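PDB 1M7S: catalase from Pseudomonas syringae, which decomposes hydrogen peroxide into water and oxygen with the help of a haem cofactor, protecting the cell from the toxic effects of the peroxide. Local coordinates for the interface of chains A and B and the interface of chains A and C. Numbering follows the deposited sequence. Chains: chain A/B/C, Catalase.

Contact 1: the interface of chains A and B. Residues chain A 139, 142-143, 157, 160-161; chain B 376-379.
B:Tyr376 drives its phenol ring between two helices of chain A, and its OH gives a 2.5 Å hydrogen bond to OD2 of A:Asp160. That carboxylate oxygen is gripped twice: the phenol meets it on the anti side, 16° out of the carboxylate plane, while OG of B:Ser379 gives a 2.6 Å hydrogen bond to the syn lone pair of A:Asp160 OD2. Two donors on one oxygen would be expected to stabilise its negative charge. The ring is the tightly packed part. CB of A:Ala143 lies over one face near the rim, and CB of A:Phe161 comes within 3.9 Å of CD1 of B:Tyr376. NH2 of A:Arg157 reaches the ring edge 3.5 Å from CD2 of B:Tyr376. The guanidinium is turned 75° from the ring and held there by A:His142, whose carbonyl O accepts from both NH1 and NH2. With CG between its own backbone N and carbonyl carbon (chi1 49°), B:Tyr376 directs its ring between the helices and its OH to A:Asp160.

Beyond the ring the contact is looser. The backbone N of B:Glu377 binds OD2 of A:Asp139 at 3.0 Å from above the carboxylate plane, and CD of B:Pro378, after a cis peptide bond, touches CE1 of A:Phe161 at 3.8 Å. Chain B contributes an extended loop, laid across helices 137-144 and 155-163 of chain A.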
# COMPACT_ATOMS: atom_id res chain seq x y z
N ASP A 139 -6.10 -21.48 10.80
CA ASP A 139 -6.05 -21.98 12.18
C ASP A 139 -4.77 -22.80 12.41
O ASP A 139 -4.06 -22.64 13.39
CB ASP A 139 -7.23 -22.89 12.51
CG ASP A 139 -8.55 -22.14 12.34
OD1 ASP A 139 -9.37 -22.49 11.45
OD2 ASP A 139 -8.70 -21.18 13.14
N HIS A 142 -1.68 -20.55 12.39
CA HIS A 142 -1.61 -19.82 13.67
C HIS A 142 -1.17 -20.71 14.82
O HIS A 142 -0.36 -20.27 15.68
CB HIS A 142 -3.02 -19.25 14.00
CG HIS A 142 -3.39 -18.09 13.11
ND1 HIS A 142 -4.55 -17.37 13.26
CD2 HIS A 142 -2.73 -17.52 12.08
CE1 HIS A 142 -4.59 -16.41 12.33
NE2 HIS A 142 -3.48 -16.47 11.61
N ALA A 143 -1.62 -21.94 14.88
CA ALA A 143 -1.21 -22.89 15.92
C ALA A 143 0.25 -23.29 15.81
O ALA A 143 0.85 -23.48 16.85
CB ALA A 143 -2.09 -24.14 15.94
N ARG A 157 0.66 -25.10 21.90
CA ARG A 157 -0.36 -24.50 21.08
C ARG A 157 -0.75 -25.39 19.89
O ARG A 157 -1.94 -25.61 19.69
CB ARG A 157 0.10 -23.10 20.60
CG ARG A 157 0.40 -22.12 21.75
CD ARG A 157 0.86 -20.72 21.35
NE ARG A 157 -0.14 -20.11 20.51
CZ ARG A 157 -0.21 -20.05 19.17
NH1 ARG A 157 0.80 -20.55 18.47
NH2 ARG A 157 -1.25 -19.51 18.58
N ASP A 160 -2.77 -28.44 21.26
CA ASP A 160 -4.15 -28.13 21.62
C ASP A 160 -4.96 -28.20 20.32
O ASP A 160 -5.97 -28.93 20.19
CB ASP A 160 -4.18 -26.71 22.22
CG ASP A 160 -5.55 -26.12 22.45
OD1 ASP A 160 -6.49 -26.92 22.61
OD2 ASP A 160 -5.69 -24.88 22.49
N PHE A 161 -4.47 -27.58 19.23
CA PHE A 161 -5.18 -27.63 17.94
C PHE A 161 -5.28 -29.05 17.39
O PHE A 161 -6.38 -29.58 17.14
CB PHE A 161 -4.45 -26.73 16.91
CG PHE A 161 -5.02 -26.73 15.52
CD1 PHE A 161 -6.24 -26.17 15.17
CD2 PHE A 161 -4.31 -27.41 14.54
CE1 PHE A 161 -6.73 -26.21 13.87
CE2 PHE A 161 -4.79 -27.47 13.24
CZ PHE A 161 -5.98 -26.88 12.91
N TYR B 376 -6.37 -19.68 17.11
CA TYR B 376 -6.75 -20.79 16.25
C TYR B 376 -8.02 -21.45 16.83
O TYR B 376 -8.30 -21.29 18.02
CB TYR B 376 -5.63 -21.84 16.27
CG TYR B 376 -5.16 -22.22 17.65
CD1 TYR B 376 -5.78 -23.30 18.31
CD2 TYR B 376 -4.10 -21.56 18.30
CE1 TYR B 376 -5.36 -23.67 19.57
CE2 TYR B 376 -3.76 -21.87 19.59
CZ TYR B 376 -4.34 -22.98 20.20
OH TYR B 376 -3.99 -23.33 21.49
N GLU B 377 -8.75 -22.11 15.95
CA GLU B 377 -9.95 -22.88 16.33
C GLU B 377 -9.86 -24.22 15.62
O GLU B 377 -9.47 -24.24 14.44
CB GLU B 377 -11.17 -22.07 15.86
CG GLU B 377 -12.49 -22.54 16.46
CD GLU B 377 -13.04 -23.84 15.90
OE1 GLU B 377 -12.84 -24.15 14.71
OE2 GLU B 377 -13.74 -24.60 16.65
N PRO B 378 -10.18 -25.33 16.24
CA PRO B 378 -10.65 -25.43 17.61
C PRO B 378 -9.54 -25.38 18.66
O PRO B 378 -8.38 -25.65 18.35
CB PRO B 378 -11.25 -26.85 17.78
CG PRO B 378 -10.67 -27.57 16.60
CD PRO B 378 -10.17 -26.62 15.55
N SER B 379 -9.97 -25.17 19.90
CA SER B 379 -9.01 -25.10 21.02
C SER B 379 -9.76 -25.69 22.22
O SER B 379 -10.96 -25.34 22.25
CB SER B 379 -8.69 -23.61 21.30
OG SER B 379 -7.98 -23.58 22.55

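Contact 2: the interface of chains A and C. Residues chain A 3-4, 11-13; chain C 385-387, 390.
A:Leu4 and C:Pro385 join through their backbones, the N of A:Leu4 giving a 2.8 Å hydrogen bond to the carbonyl O of C:Pro385, and two residues further along chain C the N of C:Asp387 returns a bond of 3.0 Å to the carbonyl O of A:Val12. Both bonds are nearly straight. The first donor is tilted 28° from the carbonyl plane, whereas the second lies in it. The short C:Pro385 to C:Asp387 stretch is thus pinned at its two ends, to two separate segments of chain A.

The side chains add small, mostly apolar touches around this frame. A:Thr3 uses its two branches differently. Its methyl CG2, anti to the backbone N, packs alongside CB of C:Asp387 at 3.9 Å, while the hydroxyl OG1 points to a bridging water. From that water the link continues to OD2 of the C:Asp387 carboxylate, 2.9 Å away, so the acid is tied to chain A both by its backbone N and through solvent. CG of C:Asp387 lies anti to its backbone N (chi1 -175°), which carries the carboxylate away from the A:Val12 carbonyl and toward the water.

On the flank beyond C:Asp387, the C:Ala390 methyl fits between A:Val11 and A:Gly13: CB is 3.7 Å from CG2 of A:Val11 and 3.9 Å from CA of A:Gly13. C:Ala386 turns its own methyl toward the carbonyl oxygens of A:Val12 and A:Gly13. The small groups here probably let the two backbones come close.

The patch fastens the N-terminal arm of chain A to the 385-390 segment of chain C. Two-fold symmetry repeats it with the chains exchanged, so the arms help to hold the subunits of the tetramer together.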
# COMPACT_ATOMS: atom_id res chain seq x y z
N THR A 3 29.70 8.43 -13.78
CA THR A 3 29.30 9.24 -12.64
C THR A 3 28.01 8.72 -11.97
O THR A 3 27.14 8.19 -12.63
CB THR A 3 28.99 10.67 -13.15
OG1 THR A 3 30.13 11.08 -13.92
CG2 THR A 3 28.75 11.60 -11.96
N LEU A 4 28.01 8.82 -10.65
CA LEU A 4 26.84 8.47 -9.84
C LEU A 4 25.75 9.46 -10.24
O LEU A 4 26.01 10.66 -10.45
CB LEU A 4 27.25 8.73 -8.38
CG LEU A 4 26.19 8.61 -7.27
CD1 LEU A 4 25.79 7.14 -7.12
CD2 LEU A 4 26.84 9.08 -5.97
N VAL A 11 23.63 14.04 -12.54
CA VAL A 11 24.84 13.62 -11.86
C VAL A 11 24.88 14.18 -10.45
O VAL A 11 24.38 15.27 -10.16
CB VAL A 11 26.13 13.99 -12.63
CG1 VAL A 11 26.18 13.20 -13.95
CG2 VAL A 11 26.21 15.49 -12.89
N VAL A 12 25.49 13.45 -9.53
CA VAL A 12 25.68 13.87 -8.15
C VAL A 12 27.04 14.52 -7.95
O VAL A 12 28.04 14.03 -8.45
CB VAL A 12 25.52 12.66 -7.20
CG1 VAL A 12 25.91 13.00 -5.75
CG2 VAL A 12 24.08 12.20 -7.28
N GLY A 13 27.07 15.63 -7.19
CA GLY A 13 28.37 16.29 -6.98
C GLY A 13 29.15 15.80 -5.78
O GLY A 13 30.39 15.95 -5.76
N PRO C 385 31.87 7.25 -9.09
CA PRO C 385 32.42 8.57 -8.72
C PRO C 385 31.43 9.70 -8.90
O PRO C 385 30.55 9.67 -9.75
CB PRO C 385 33.71 8.75 -9.56
CG PRO C 385 33.36 7.88 -10.76
CD PRO C 385 32.56 6.68 -10.24
N ALA C 386 31.54 10.72 -8.02
CA ALA C 386 30.69 11.90 -8.19
C ALA C 386 31.40 12.84 -9.16
O ALA C 386 32.54 12.55 -9.53
CB ALA C 386 30.48 12.55 -6.84
N ASP C 387 30.77 13.92 -9.59
CA ASP C 387 31.38 14.92 -10.50
C ASP C 387 31.49 16.24 -9.74
O ASP C 387 30.47 16.87 -9.43
CB ASP C 387 30.45 15.12 -11.69
CG ASP C 387 30.98 16.03 -12.80
OD1 ASP C 387 32.04 16.66 -12.62
OD2 ASP C 387 30.32 16.12 -13.86
N ALA C 390 29.44 19.29 -10.48
CA ALA C 390 28.04 19.29 -10.11
C ALA C 390 27.81 19.59 -8.61
O ALA C 390 26.68 19.45 -8.14
CB ALA C 390 27.42 17.94 -10.44
O HOH W 1 29.96 13.59 -15.20

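Contact 1 and contact 2 lie about 57 Å apart, centre to centre, and share no residues. Both nevertheless draw on neighbouring segments of the sequence: residues 376-379 of chain B in contact 1 and residues 385-390 of chain C in contact 2. This region of each subunit can therefore clasp two different neighbours, one across helices 137-144 and 155-163 and the other through an N-terminal arm. Contact 1 is the nearer to the active site, its centre about 18 Å from A:His52, against about 39 Å for contact 2. Repeated by two-fold symmetry, the two help tie the four subunits of the assembly together.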